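Basic membrane lipoprotein (Brucella melitensis biovar Abortus, PDB 3S99) binds adenine and probably other purines such as guanine, and may serve an ABC-type system that takes these bases up. Local coordinates at residues E55-K60 against Y258-A263; L66-E71 against S190-G195; A203-G208 against I222-D227; A236-K241 against K286-T291; S326-A331 against Q338-M343. One frame throughout, in Å; residues are numbered along the deposited sequence.

Contact 1 of 5, residues E55-K60 against Y258-A263; sequences EALGDK and YYIDRA
An apolar helix-to-helix contact joins the C-terminal end of helix 42-57 to the first half of helix 256-268, in the lobe built on the parallel sheet, and it is carried by Ala56, Leu57, Ile260 and Ala263. It illustrates how small and branched residues share a helix interface. The tip of Ile260 meets the methyl of Ala56: CD1 of Ile260 lies 3.7 Å from CB of Ala56. Leu57 reaches a little further along helix 256-268. With its CG anti to the carbonyl carbon (chi1 -55°), one branch is sent across, and CD1 of Leu57 settles between two successive interface positions, 4.1 Å from CG2 of Ile260 and 4.1 Å from CB of Ala263. The same methyl stands 4.0 Å from the backbone O of Ile260. No hydrogen bond links the two segments. Earlier on helix 42-57, Leu53 touches both Ile260 and Ala263 and so extends this apolar seam. Helix 256-268 is held from the sheet as well: Glu114 of strand 112-116 makes a salt bridge to Arg262 and a hydrogen bond to Tyr258, while Tyr259 bonds to His46 of helix 42-57 and Tyr128 of strand 125-130.

Contact 2 of 5, residues L66-E71 against S190-G195; sequences LENVAE and SWFDPG. With ADE (adenine), chain T.
Trp191 meets Glu71 and Phe192 meets Asn68, each ring directed from its own backbone position by its first torsion: CG of Trp191 lies anti to the carbonyl carbon (chi1 -63°), CG of Phe192 anti to the backbone N (chi1 172°). In the ligand cleft of this two-lobed binding protein, the indole thus faces adenine and has Glu71 at its rim, while the phenyl ring lies beside Asn68. The contact spans the cleft, since residues 66-71 follow a strand of the parallel sheet and residues 190-195 follow one of the mixed sheet. Adenine covers one indole face, its C4 lying 3.6 Å above the centre of the Trp191 ring. The pocket also includes Trp42 and Asp217, and Ser94 hydrogen-bonds the base. Glu71 comes to the indole edge, near the ring plane, with OE2 of Glu71 4.2 Å from NE1 of Trp191. A water spans that gap, donating to OE2 of Glu71 at 3.0 Å and weakly accepting from NE1 of Trp191. Farther out, the Asn68 amide and the Phe192 ring are tilted 33° apart, and OD1 of Asn68 lies 4.0 Å from CE2 of Phe192.

Contact 3 of 5, residues A203-G208 against I222-D227; sequences ALIDQG and IQVAHD
No flat group takes part where Ile205 meets Val224 and Ala225; the interface is made of aliphatic carbon alone. It is a compact example of how consecutive helices of an alpha/beta lobe pack together. Helix 194-206 links strand 182-187 to strand 211-214, and helix 220-227 links strand 211-214 to strand 231-236, so the pair belongs to successive beta-alpha-beta units of the mixed sheet. Ile205 supplies the reaching group. Its CG1 stands anti to the carbonyl carbon (chi1 -64°), which extends the longer branch toward the other helix, and CD1 does all the touching. That methyl lies 3.9 Å from CG1 of Val224, the two side chains meeting at a slant. It also lies 4.0 Å from CA of Ala225, whose CB is 4.4 Å from CD1 of Ile205; the small residue lets the methyl come down close to the backbone. Val224 further touches Ala198, Ala201 and Lys202 on helix 194-206, and Ile205 also packs on Ile230. Just beyond Ile205 the helix ends in a Schellman motif at Gly208, whose positive phi of 101° suits a residue without a side chain; N of Gly208 bonds back to O of Ile205 at 3.1 Å. Because no hydrogen bond or salt bridge runs across, between these two segments the contact is one of shape and apolar burial, with no directional bond to fix an angle.

Contact 4 of 5, residues A236-K241 against K286-T291; sequences ASDMIK and KMAPFT
In the mixed-sheet lobe, the loop after strand 231-236 meets the extended chain that follows strand 285-287, where Asp238 rests against Ala288 and Pro289. CB of Ala288 sits over one face of the Asp238 carboxylate, 3.7 Å from its CG. The ring of Pro289 meets the same side chain at about a right angle, with CD of Pro289 3.6 Å from OD2 of Asp238. The other carboxylate oxygen turns back on its own loop. With CG of Asp238 anti to the backbone N (chi1 -177°), OD1 of Asp238 accepts from N of Ile240 at 3.1 Å, and the N-H points to it at 148°. This is an Asx turn, in which the side chain accepts from the backbone N two residues on. The donor approaches 39° out of the carboxylate plane, on the opposite side of the plane from CB of Ala288. The side chain of Gln247 adds two bonds to the same loop, NE2 donating to OD1 of Asp238 and OE1 accepting from N of Met239. Further along both segments, CD1 of Ile240 lies 3.7 Å from OG1 of Thr291, a hydroxyl whose hydrogen bond goes to the backbone O of Gln247. Strand 247-253, which begins at Gln247, runs between strands 231-236 and 285-287 in the sheet and pairs with the second segment through Ala250 to Ala288 and Leu248 to Thr291.

Contact 5 of 5, residues S326-A331 against Q338-M343; sequences SEWLKA and QTLLGM
Trp328 makes every contact across this interface, its indole reaching Met343 and Leu340 through the six-membered ring and Thr339 mainly at NE1. The closest approach is that of Met343, whose CE lies 3.3 Å from CH2 of Trp328, a tight fit for a methyl against an aromatic carbon; the two side chains cross at about a right angle. Leu340 comes to the edge of the indole, in its plane, with CD2 of Leu340 3.9 Å from CH2 of Trp328. Near the nitrogen, CG2 of Thr339 lies 3.9 Å from NE1 of Trp328, the threonine and the indole running antiparallel alongside one another. The indole gets there because CG of Trp328 stands anti to the backbone N (chi1 170°). In the next shell, Leu329 folds back over the indole, its CG 3.5 Å above the centre of one face of the Trp328 ring, and Phe345 meets Trp328 edge-to-face. What lets two successive residues gather on one side is a classic beta bulge: Trp328 and Leu329 both oppose Ile320 in the short antiparallel pair of strands 320-321 and 327-329. Helix 337-341, a few residues further along the chain, carries Thr339 and Leu340 to the ring. Beyond it, Met343 also packs on helix 161-175 through Val164, Gln165 and Asn168, and Leu340 touches Trp277 of strand 275-278.

Only contact 2 borders the adenine, and it joins the two lobes across the cleft. Contact 1 lies within the lobe of the parallel sheet, its centre about 26 Å from that of contact 2. Contacts 3 and 4 belong to the mixed-sheet lobe and touch each other: CD1 of Ile222 packs 4.1 Å from CB of Met239. Contact 3 also shares helix 194-206 with contact 2, whose nearest atoms are about 7 Å away, so that helix runs from the pocket side to a buried helix pair. Contact 5, near the C-terminal end of the chain, stands about 38 Å from contact 1 between centres, while its Met343 side chain comes within about 14 Å of the adenine.

Contact 1 of 5, residues E55-K60 against Y258-A263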
# COMPACT_ATOMS: atom_id res chain seq x y z
N GLU A 55 10.08 -20.76 3.61
CA GLU A 55 11.24 -21.20 2.87
C GLU A 55 12.53 -20.91 3.64
O GLU A 55 13.41 -21.75 3.66
CB GLU A 55 11.28 -20.56 1.48
CG GLU A 55 12.48 -20.97 0.62
CD GLU A 55 12.53 -22.46 0.34
OE1 GLU A 55 11.44 -23.06 0.15
OE2 GLU A 55 13.66 -23.02 0.30
N ALA A 56 12.64 -19.74 4.26
CA ALA A 56 13.86 -19.38 5.01
C ALA A 56 13.94 -20.06 6.38
O ALA A 56 15.02 -20.46 6.81
CB ALA A 56 13.95 -17.85 5.17
N LEU A 57 12.81 -20.19 7.09
CA LEU A 57 12.84 -20.75 8.44
C LEU A 57 11.86 -21.91 8.63
O LEU A 57 11.34 -22.12 9.73
CB LEU A 57 12.55 -19.66 9.48
CG LEU A 57 13.46 -18.44 9.40
CD1 LEU A 57 12.88 -17.32 10.24
CD2 LEU A 57 14.87 -18.81 9.86
N GLY A 58 11.63 -22.67 7.57
CA GLY A 58 10.68 -23.78 7.59
C GLY A 58 10.91 -24.83 8.65
O GLY A 58 9.95 -25.36 9.21
N ASP A 59 12.17 -25.15 8.92
CA ASP A 59 12.50 -26.14 9.93
C ASP A 59 12.18 -25.67 11.35
O ASP A 59 11.96 -26.48 12.24
CB ASP A 59 13.98 -26.55 9.85
N LYS A 60 12.17 -24.36 11.58
CA LYS A 60 11.98 -23.82 12.92
C LYS A 60 10.62 -23.08 13.09
O LYS A 60 10.21 -22.78 14.19
CB LYS A 60 13.18 -22.93 13.27
N TYR A 258 11.20 -8.53 6.33
CA TYR A 258 10.72 -8.05 7.62
C TYR A 258 10.13 -9.20 8.43
O TYR A 258 10.45 -9.39 9.62
CB TYR A 258 9.68 -6.92 7.42
CG TYR A 258 9.18 -6.38 8.75
CD1 TYR A 258 10.00 -5.58 9.54
CD2 TYR A 258 7.93 -6.71 9.24
CE1 TYR A 258 9.60 -5.11 10.78
CE2 TYR A 258 7.50 -6.24 10.51
CZ TYR A 258 8.35 -5.45 11.27
OH TYR A 258 7.99 -4.95 12.49
N TYR A 259 9.30 -10.01 7.79
CA TYR A 259 8.68 -11.15 8.48
C TYR A 259 9.73 -12.15 8.97
O TYR A 259 9.65 -12.67 10.06
CB TYR A 259 7.67 -11.85 7.56
CG TYR A 259 6.41 -11.03 7.28
CD1 TYR A 259 6.16 -9.82 7.94
CD2 TYR A 259 5.45 -11.49 6.38
CE1 TYR A 259 5.01 -9.09 7.70
CE2 TYR A 259 4.27 -10.75 6.14
CZ TYR A 259 4.07 -9.57 6.81
OH TYR A 259 2.93 -8.85 6.60
N ILE A 260 10.73 -12.40 8.15
CA ILE A 260 11.81 -13.30 8.55
C ILE A 260 12.56 -12.70 9.76
O ILE A 260 12.79 -13.40 10.74
CB ILE A 260 12.74 -13.58 7.36
CG1 ILE A 260 12.01 -14.47 6.33
CG2 ILE A 260 14.07 -14.26 7.84
CD1 ILE A 260 12.57 -14.41 4.93
N ASP A 261 12.92 -11.42 9.70
CA ASP A 261 13.68 -10.78 10.79
C ASP A 261 12.93 -10.88 12.14
O ASP A 261 13.50 -11.29 13.14
CB ASP A 261 13.99 -9.32 10.46
CG ASP A 261 14.71 -8.60 11.60
OD1 ASP A 261 15.85 -8.97 11.90
OD2 ASP A 261 14.11 -7.68 12.22
N ARG A 262 11.64 -10.57 12.13
CA ARG A 262 10.82 -10.61 13.33
C ARG A 262 10.60 -12.02 13.86
O ARG A 262 10.60 -12.20 15.07
CB ARG A 262 9.47 -9.92 13.09
CG ARG A 262 9.60 -8.49 12.58
CD ARG A 262 10.51 -7.61 13.47
NE ARG A 262 9.83 -7.19 14.71
CZ ARG A 262 10.44 -6.74 15.79
NH1 ARG A 262 11.75 -6.70 15.83
NH2 ARG A 262 9.74 -6.33 16.84
N ALA A 263 10.46 -13.01 12.97
CA ALA A 263 10.36 -14.41 13.41
C ALA A 263 11.66 -14.88 14.04
O ALA A 263 11.66 -15.53 15.10
CB ALA A 263 9.97 -15.33 12.24

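Contact 2 of 5, residues L66-E71 against S190-G195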
# COMPACT_ATOMS: atom_id res chain seq x y z
N LEU A 66 -5.83 -17.04 8.44
CA LEU A 66 -7.27 -16.90 8.21
C LEU A 66 -7.42 -15.77 7.23
O LEU A 66 -6.65 -14.81 7.30
CB LEU A 66 -8.00 -16.59 9.51
CG LEU A 66 -8.11 -17.75 10.51
CD1 LEU A 66 -8.82 -17.30 11.79
CD2 LEU A 66 -8.84 -18.96 9.93
N GLU A 67 -8.39 -15.88 6.32
CA GLU A 67 -8.54 -14.90 5.28
C GLU A 67 -9.95 -14.29 5.30
O GLU A 67 -10.85 -14.80 5.95
CB GLU A 67 -8.21 -15.52 3.90
CG GLU A 67 -9.04 -16.73 3.55
CD GLU A 67 -8.68 -17.34 2.20
OE1 GLU A 67 -9.39 -17.06 1.22
OE2 GLU A 67 -7.71 -18.12 2.12
N ASN A 68 -10.12 -13.19 4.57
CA ASN A 68 -11.42 -12.49 4.50
C ASN A 68 -11.96 -12.19 5.89
O ASN A 68 -13.15 -12.33 6.15
CB ASN A 68 -12.43 -13.29 3.65
CG ASN A 68 -12.08 -13.28 2.15
OD1 ASN A 68 -11.86 -12.23 1.58
ND2 ASN A 68 -12.02 -14.47 1.53
N VAL A 69 -11.08 -11.82 6.81
CA VAL A 69 -11.46 -11.49 8.19
C VAL A 69 -11.85 -10.00 8.23
O VAL A 69 -11.00 -9.13 8.01
CB VAL A 69 -10.29 -11.76 9.16
CG1 VAL A 69 -10.63 -11.34 10.58
CG2 VAL A 69 -9.89 -13.22 9.13
N ALA A 70 -13.13 -9.71 8.49
CA ALA A 70 -13.63 -8.33 8.57
C ALA A 70 -13.08 -7.60 9.79
O ALA A 70 -12.71 -8.23 10.76
CB ALA A 70 -15.13 -8.33 8.60
N GLU A 71 -13.04 -6.26 9.73
CA GLU A 71 -12.70 -5.43 10.90
C GLU A 71 -13.75 -5.60 12.01
O GLU A 71 -14.88 -6.02 11.74
CB GLU A 71 -12.66 -3.94 10.56
CG GLU A 71 -11.98 -3.57 9.27
CD GLU A 71 -12.13 -2.09 8.92
OE1 GLU A 71 -13.04 -1.41 9.45
OE2 GLU A 71 -11.31 -1.62 8.11
N SER A 190 -14.24 -0.15 0.49
CA SER A 190 -13.58 -1.21 1.20
C SER A 190 -12.29 -1.51 0.49
O SER A 190 -12.03 -0.95 -0.59
CB SER A 190 -14.47 -2.46 1.39
OG SER A 190 -14.87 -3.06 0.18
N TRP A 191 -11.45 -2.33 1.11
CA TRP A 191 -10.16 -2.62 0.54
C TRP A 191 -10.27 -3.62 -0.59
O TRP A 191 -9.58 -3.51 -1.58
CB TRP A 191 -9.18 -3.15 1.58
CG TRP A 191 -8.86 -2.17 2.71
CD1 TRP A 191 -9.32 -2.24 4.01
CD2 TRP A 191 -7.99 -1.03 2.66
NE1 TRP A 191 -8.81 -1.21 4.74
CE2 TRP A 191 -7.98 -0.45 3.95
CE3 TRP A 191 -7.22 -0.42 1.64
CZ2 TRP A 191 -7.24 0.69 4.26
CZ3 TRP A 191 -6.47 0.72 1.95
CH2 TRP A 191 -6.50 1.27 3.24
N PHE A 192 -11.12 -4.63 -0.39
CA PHE A 192 -11.23 -5.74 -1.31
C PHE A 192 -12.69 -5.94 -1.66
O PHE A 192 -13.48 -6.25 -0.79
CB PHE A 192 -10.65 -7.02 -0.68
CG PHE A 192 -10.90 -8.24 -1.50
CD1 PHE A 192 -10.20 -8.43 -2.68
CD2 PHE A 192 -11.84 -9.19 -1.11
CE1 PHE A 192 -10.42 -9.56 -3.47
CE2 PHE A 192 -12.08 -10.30 -1.91
CZ PHE A 192 -11.35 -10.49 -3.09
N ASP A 193 -13.05 -5.72 -2.92
CA ASP A 193 -14.41 -5.92 -3.38
C ASP A 193 -14.32 -5.97 -4.91
O ASP A 193 -14.56 -4.96 -5.59
CB ASP A 193 -15.31 -4.78 -2.90
CG ASP A 193 -16.78 -4.96 -3.29
OD1 ASP A 193 -17.12 -5.80 -4.15
OD2 ASP A 193 -17.61 -4.22 -2.72
N PRO A 194 -13.90 -7.13 -5.44
CA PRO A 194 -13.60 -7.18 -6.87
C PRO A 194 -14.75 -6.70 -7.77
O PRO A 194 -14.49 -6.11 -8.80
CB PRO A 194 -13.27 -8.66 -7.11
CG PRO A 194 -12.78 -9.16 -5.78
CD PRO A 194 -13.54 -8.38 -4.74
N GLY A 195 -15.99 -6.90 -7.37
CA GLY A 195 -17.15 -6.45 -8.18
C GLY A 195 -17.17 -4.94 -8.34
O GLY A 195 -17.21 -4.41 -9.47
N9 ADE T . -4.40 -1.74 5.32
C8 ADE T . -3.56 -0.71 4.97
N7 ADE T . -3.37 -0.56 3.68
C5 ADE T . -4.18 -1.59 3.19
C6 ADE T . -4.41 -1.96 1.90
N6 ADE T . -3.76 -1.26 0.95
N1 ADE T . -5.25 -3.02 1.67
C2 ADE T . -5.82 -3.63 2.72
N3 ADE T . -5.67 -3.37 4.02
C4 ADE T . -4.83 -2.32 4.16
O HOH W 1 -8.70 -2.78 7.34

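Contact 3 of 5, residues A203-G208 against I222-D227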
# COMPACT_ATOMS: atom_id res chain seq x y z
N ALA A 203 -16.53 2.45 -15.16
CA ALA A 203 -17.09 3.79 -15.11
C ALA A 203 -16.01 4.84 -15.41
O ALA A 203 -16.27 5.79 -16.12
CB ALA A 203 -17.72 4.06 -13.77
N LEU A 204 -14.79 4.67 -14.89
CA LEU A 204 -13.73 5.67 -15.14
C LEU A 204 -13.28 5.67 -16.60
O LEU A 204 -13.08 6.73 -17.18
CB LEU A 204 -12.54 5.47 -14.19
CG LEU A 204 -12.87 5.76 -12.73
CD1 LEU A 204 -11.76 5.18 -11.82
CD2 LEU A 204 -13.04 7.26 -12.54
N ILE A 205 -13.11 4.49 -17.19
CA ILE A 205 -12.74 4.37 -18.60
C ILE A 205 -13.86 4.88 -19.49
O ILE A 205 -13.59 5.55 -20.48
CB ILE A 205 -12.34 2.91 -18.98
CG1 ILE A 205 -11.07 2.49 -18.21
CG2 ILE A 205 -12.08 2.78 -20.45
CD1 ILE A 205 -11.02 1.00 -17.89
N ASP A 206 -15.12 4.61 -19.13
CA ASP A 206 -16.26 5.13 -19.92
C ASP A 206 -16.29 6.65 -19.85
O ASP A 206 -16.74 7.28 -20.79
CB ASP A 206 -17.61 4.58 -19.45
CG ASP A 206 -17.77 3.08 -19.72
OD1 ASP A 206 -16.98 2.49 -20.48
OD2 ASP A 206 -18.71 2.50 -19.15
N GLN A 207 -15.82 7.23 -18.74
CA GLN A 207 -15.78 8.68 -18.58
C GLN A 207 -14.54 9.33 -19.22
O GLN A 207 -14.34 10.54 -19.08
CB GLN A 207 -15.84 9.06 -17.09
CG GLN A 207 -17.18 8.77 -16.39
CD GLN A 207 -17.05 8.86 -14.88
OE1 GLN A 207 -16.42 9.77 -14.36
NE2 GLN A 207 -17.65 7.90 -14.17
N GLY A 208 -13.68 8.54 -19.87
CA GLY A 208 -12.60 9.06 -20.73
C GLY A 208 -11.19 9.10 -20.16
O GLY A 208 -10.31 9.69 -20.79
N ILE A 222 -7.36 -3.80 -13.09
CA ILE A 222 -6.30 -3.88 -14.10
C ILE A 222 -6.65 -4.79 -15.26
O ILE A 222 -6.22 -4.53 -16.37
CB ILE A 222 -4.90 -4.28 -13.52
CG1 ILE A 222 -3.80 -3.72 -14.42
CG2 ILE A 222 -4.79 -5.78 -13.29
CD1 ILE A 222 -2.38 -3.85 -13.89
N GLN A 223 -7.43 -5.84 -15.01
CA GLN A 223 -7.91 -6.69 -16.09
C GLN A 223 -8.94 -5.94 -16.91
O GLN A 223 -8.96 -6.08 -18.13
CB GLN A 223 -8.52 -8.01 -15.57
CG GLN A 223 -7.48 -8.98 -14.97
CD GLN A 223 -8.10 -10.30 -14.49
OE1 GLN A 223 -8.32 -10.50 -13.29
NE2 GLN A 223 -8.39 -11.18 -15.43
N VAL A 224 -9.81 -5.16 -16.26
CA VAL A 224 -10.77 -4.35 -17.02
C VAL A 224 -10.00 -3.39 -17.93
O VAL A 224 -10.27 -3.28 -19.13
CB VAL A 224 -11.69 -3.52 -16.12
CG1 VAL A 224 -12.42 -2.47 -16.95
CG2 VAL A 224 -12.71 -4.44 -15.35
N ALA A 225 -9.03 -2.68 -17.34
CA ALA A 225 -8.20 -1.76 -18.11
C ALA A 225 -7.53 -2.50 -19.27
O ALA A 225 -7.54 -2.03 -20.39
CB ALA A 225 -7.16 -1.07 -17.21
N HIS A 226 -6.98 -3.68 -19.00
CA HIS A 226 -6.30 -4.42 -20.05
C HIS A 226 -7.30 -4.79 -21.14
O HIS A 226 -7.03 -4.57 -22.31
CB HIS A 226 -5.64 -5.70 -19.52
CG HIS A 226 -4.99 -6.51 -20.59
ND1 HIS A 226 -5.50 -7.71 -21.04
CD2 HIS A 226 -3.89 -6.27 -21.35
CE1 HIS A 226 -4.73 -8.19 -22.00
NE2 HIS A 226 -3.75 -7.33 -22.22
N ASP A 227 -8.45 -5.34 -20.73
CA ASP A 227 -9.57 -5.63 -21.66
C ASP A 227 -9.93 -4.43 -22.54
O ASP A 227 -10.27 -4.61 -23.70
CB ASP A 227 -10.83 -6.09 -20.89
CG ASP A 227 -10.72 -7.52 -20.35
OD1 ASP A 227 -9.80 -8.26 -20.80
OD2 ASP A 227 -11.57 -7.92 -19.50

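Contact 4 of 5, residues A236-K241 against K286-T291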
# COMPACT_ATOMS: atom_id res chain seq x y z
N ALA A 236 0.46 -3.35 -4.86
CA ALA A 236 0.93 -4.27 -3.83
C ALA A 236 1.83 -5.32 -4.44
O ALA A 236 2.92 -5.62 -3.90
CB ALA A 236 -0.27 -4.96 -3.10
N SER A 237 1.32 -5.93 -5.51
CA SER A 237 2.02 -6.97 -6.25
C SER A 237 2.31 -6.52 -7.66
O SER A 237 1.59 -5.67 -8.19
CB SER A 237 1.12 -8.21 -6.37
OG SER A 237 1.93 -9.34 -6.71
N ASP A 238 3.32 -7.12 -8.28
CA ASP A 238 3.53 -6.95 -9.72
C ASP A 238 2.42 -7.71 -10.43
O ASP A 238 2.41 -8.93 -10.40
CB ASP A 238 4.93 -7.42 -10.15
CG ASP A 238 5.20 -7.17 -11.64
OD1 ASP A 238 4.26 -6.74 -12.36
OD2 ASP A 238 6.35 -7.43 -12.09
N MET A 239 1.48 -6.98 -11.06
CA MET A 239 0.31 -7.58 -11.71
C MET A 239 0.45 -7.72 -13.21
O MET A 239 -0.56 -7.84 -13.93
CB MET A 239 -0.94 -6.74 -11.41
CG MET A 239 -1.30 -6.66 -9.95
SD MET A 239 -2.75 -5.59 -9.67
CE MET A 239 -3.17 -6.13 -8.01
N ILE A 240 1.70 -7.75 -13.69
CA ILE A 240 1.99 -7.81 -15.12
C ILE A 240 1.27 -8.99 -15.81
O ILE A 240 0.74 -8.79 -16.92
CB ILE A 240 3.52 -7.89 -15.38
CG1 ILE A 240 3.86 -7.71 -16.87
CG2 ILE A 240 4.11 -9.21 -14.85
CD1 ILE A 240 3.68 -6.32 -17.43
N LYS A 241 1.21 -10.16 -15.17
CA LYS A 241 0.61 -11.35 -15.81
C LYS A 241 -0.86 -11.12 -16.16
O LYS A 241 -1.35 -11.72 -17.11
CB LYS A 241 0.74 -12.61 -14.94
N LYS A 286 9.25 -1.15 -3.25
CA LYS A 286 10.04 -1.15 -4.49
C LYS A 286 9.09 -0.98 -5.69
O LYS A 286 7.93 -1.39 -5.61
CB LYS A 286 10.81 -2.49 -4.63
N MET A 287 9.59 -0.46 -6.81
CA MET A 287 8.80 -0.47 -8.05
C MET A 287 8.98 -1.79 -8.79
O MET A 287 10.07 -2.33 -8.83
CB MET A 287 9.22 0.67 -8.97
CG MET A 287 9.01 2.07 -8.36
SD MET A 287 7.39 2.36 -7.69
CE MET A 287 6.46 2.36 -9.24
N ALA A 288 7.90 -2.28 -9.40
CA ALA A 288 7.98 -3.37 -10.36
C ALA A 288 8.77 -2.92 -11.59
O ALA A 288 9.03 -1.73 -11.74
CB ALA A 288 6.60 -3.81 -10.76
N PRO A 289 9.19 -3.87 -12.47
CA PRO A 289 9.84 -3.36 -13.67
C PRO A 289 8.96 -2.37 -14.42
O PRO A 289 7.74 -2.43 -14.34
CB PRO A 289 10.10 -4.63 -14.50
CG PRO A 289 10.29 -5.71 -13.45
CD PRO A 289 9.30 -5.33 -12.35
N PHE A 290 9.62 -1.47 -15.14
CA PHE A 290 8.99 -0.45 -15.94
C PHE A 290 8.78 -0.96 -17.36
O PHE A 290 9.73 -1.16 -18.11
CB PHE A 290 9.88 0.81 -15.94
CG PHE A 290 10.16 1.34 -14.55
CD1 PHE A 290 9.12 1.74 -13.73
CD2 PHE A 290 11.47 1.41 -14.06
CE1 PHE A 290 9.37 2.22 -12.46
CE2 PHE A 290 11.72 1.91 -12.81
CZ PHE A 290 10.68 2.33 -12.00
N THR A 291 7.51 -1.19 -17.72
CA THR A 291 7.17 -1.87 -18.95
C THR A 291 6.20 -1.03 -19.77
O THR A 291 5.55 -0.13 -19.25
CB THR A 291 6.49 -3.24 -18.67
OG1 THR A 291 5.41 -3.07 -17.74
CG2 THR A 291 7.49 -4.31 -18.14

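Contact 5 of 5, residues S326-A331 against Q338-M343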
# COMPACT_ATOMS: atom_id res chain seq x y z
N SER A 326 -5.17 27.36 0.46
CA SER A 326 -4.19 27.73 1.50
C SER A 326 -2.84 27.04 1.27
O SER A 326 -2.79 25.95 0.70
CB SER A 326 -4.73 27.39 2.89
OG SER A 326 -5.20 26.05 2.94
N GLU A 327 -1.75 27.69 1.69
CA GLU A 327 -0.42 27.07 1.59
C GLU A 327 -0.33 25.89 2.59
O GLU A 327 -0.91 25.95 3.69
CB GLU A 327 0.69 28.10 1.85
CG GLU A 327 2.12 27.65 1.44
CD GLU A 327 3.23 28.54 2.04
OE1 GLU A 327 3.25 28.70 3.28
OE2 GLU A 327 4.08 29.08 1.28
N TRP A 328 0.33 24.82 2.19
CA TRP A 328 0.64 23.75 3.15
C TRP A 328 2.11 23.83 3.48
O TRP A 328 2.46 24.05 4.63
CB TRP A 328 0.23 22.36 2.64
CG TRP A 328 0.75 21.25 3.49
CD1 TRP A 328 1.03 21.30 4.83
CD2 TRP A 328 1.05 19.91 3.07
NE1 TRP A 328 1.50 20.09 5.25
CE2 TRP A 328 1.53 19.21 4.19
CE3 TRP A 328 0.98 19.23 1.84
CZ2 TRP A 328 1.91 17.88 4.14
CZ3 TRP A 328 1.37 17.92 1.78
CH2 TRP A 328 1.83 17.25 2.93
N LEU A 329 2.96 23.68 2.48
CA LEU A 329 4.39 23.63 2.72
C LEU A 329 5.10 24.72 1.94
O LEU A 329 4.81 24.94 0.75
CB LEU A 329 4.97 22.26 2.33
CG LEU A 329 4.45 21.07 3.13
CD1 LEU A 329 4.81 19.74 2.45
CD2 LEU A 329 4.95 21.13 4.58
N LYS A 330 6.06 25.36 2.61
CA LYS A 330 6.86 26.43 2.02
C LYS A 330 7.87 25.81 1.07
O LYS A 330 8.21 24.65 1.21
CB LYS A 330 7.59 27.24 3.11
N ALA A 331 8.37 26.60 0.13
CA ALA A 331 9.47 26.19 -0.75
C ALA A 331 10.54 25.43 0.01
O ALA A 331 11.07 25.91 1.02
CB ALA A 331 10.09 27.42 -1.44
N GLN A 338 4.13 13.09 11.23
CA GLN A 338 2.89 13.18 11.99
C GLN A 338 1.74 13.81 11.16
O GLN A 338 0.59 13.39 11.28
CB GLN A 338 3.08 13.96 13.28
CG GLN A 338 1.91 13.93 14.22
CD GLN A 338 2.20 14.71 15.48
OE1 GLN A 338 2.50 14.13 16.52
NE2 GLN A 338 2.13 16.03 15.40
N THR A 339 2.06 14.78 10.31
CA THR A 339 1.03 15.38 9.44
C THR A 339 0.52 14.35 8.42
O THR A 339 -0.69 14.21 8.21
CB THR A 339 1.56 16.61 8.72
OG1 THR A 339 2.02 17.54 9.70
CG2 THR A 339 0.47 17.30 7.84
N LEU A 340 1.44 13.59 7.83
CA LEU A 340 1.05 12.57 6.86
C LEU A 340 0.13 11.53 7.49
O LEU A 340 -0.83 11.07 6.85
CB LEU A 340 2.28 11.90 6.23
CG LEU A 340 3.33 12.81 5.56
CD1 LEU A 340 4.31 11.99 4.70
CD2 LEU A 340 2.65 13.94 4.75
N LEU A 341 0.40 11.17 8.74
CA LEU A 341 -0.25 10.02 9.36
C LEU A 341 -1.69 10.34 9.70
O LEU A 341 -2.53 9.43 9.86
CB LEU A 341 0.51 9.58 10.63
CG LEU A 341 1.77 8.73 10.42
CD1 LEU A 341 2.35 8.32 11.76
CD2 LEU A 341 1.44 7.47 9.61
N GLY A 342 -1.99 11.62 9.81
CA GLY A 342 -3.37 12.06 9.99
C GLY A 342 -3.93 12.75 8.77
O GLY A 342 -4.98 13.38 8.88
N MET A 343 -3.28 12.63 7.61
CA MET A 343 -3.63 13.42 6.41
C MET A 343 -5.10 13.29 6.01
O MET A 343 -5.58 12.19 5.71
CB MET A 343 -2.74 13.06 5.21
CG MET A 343 -2.74 14.10 4.07
SD MET A 343 -1.53 13.61 2.84
CE MET A 343 -0.64 15.14 2.60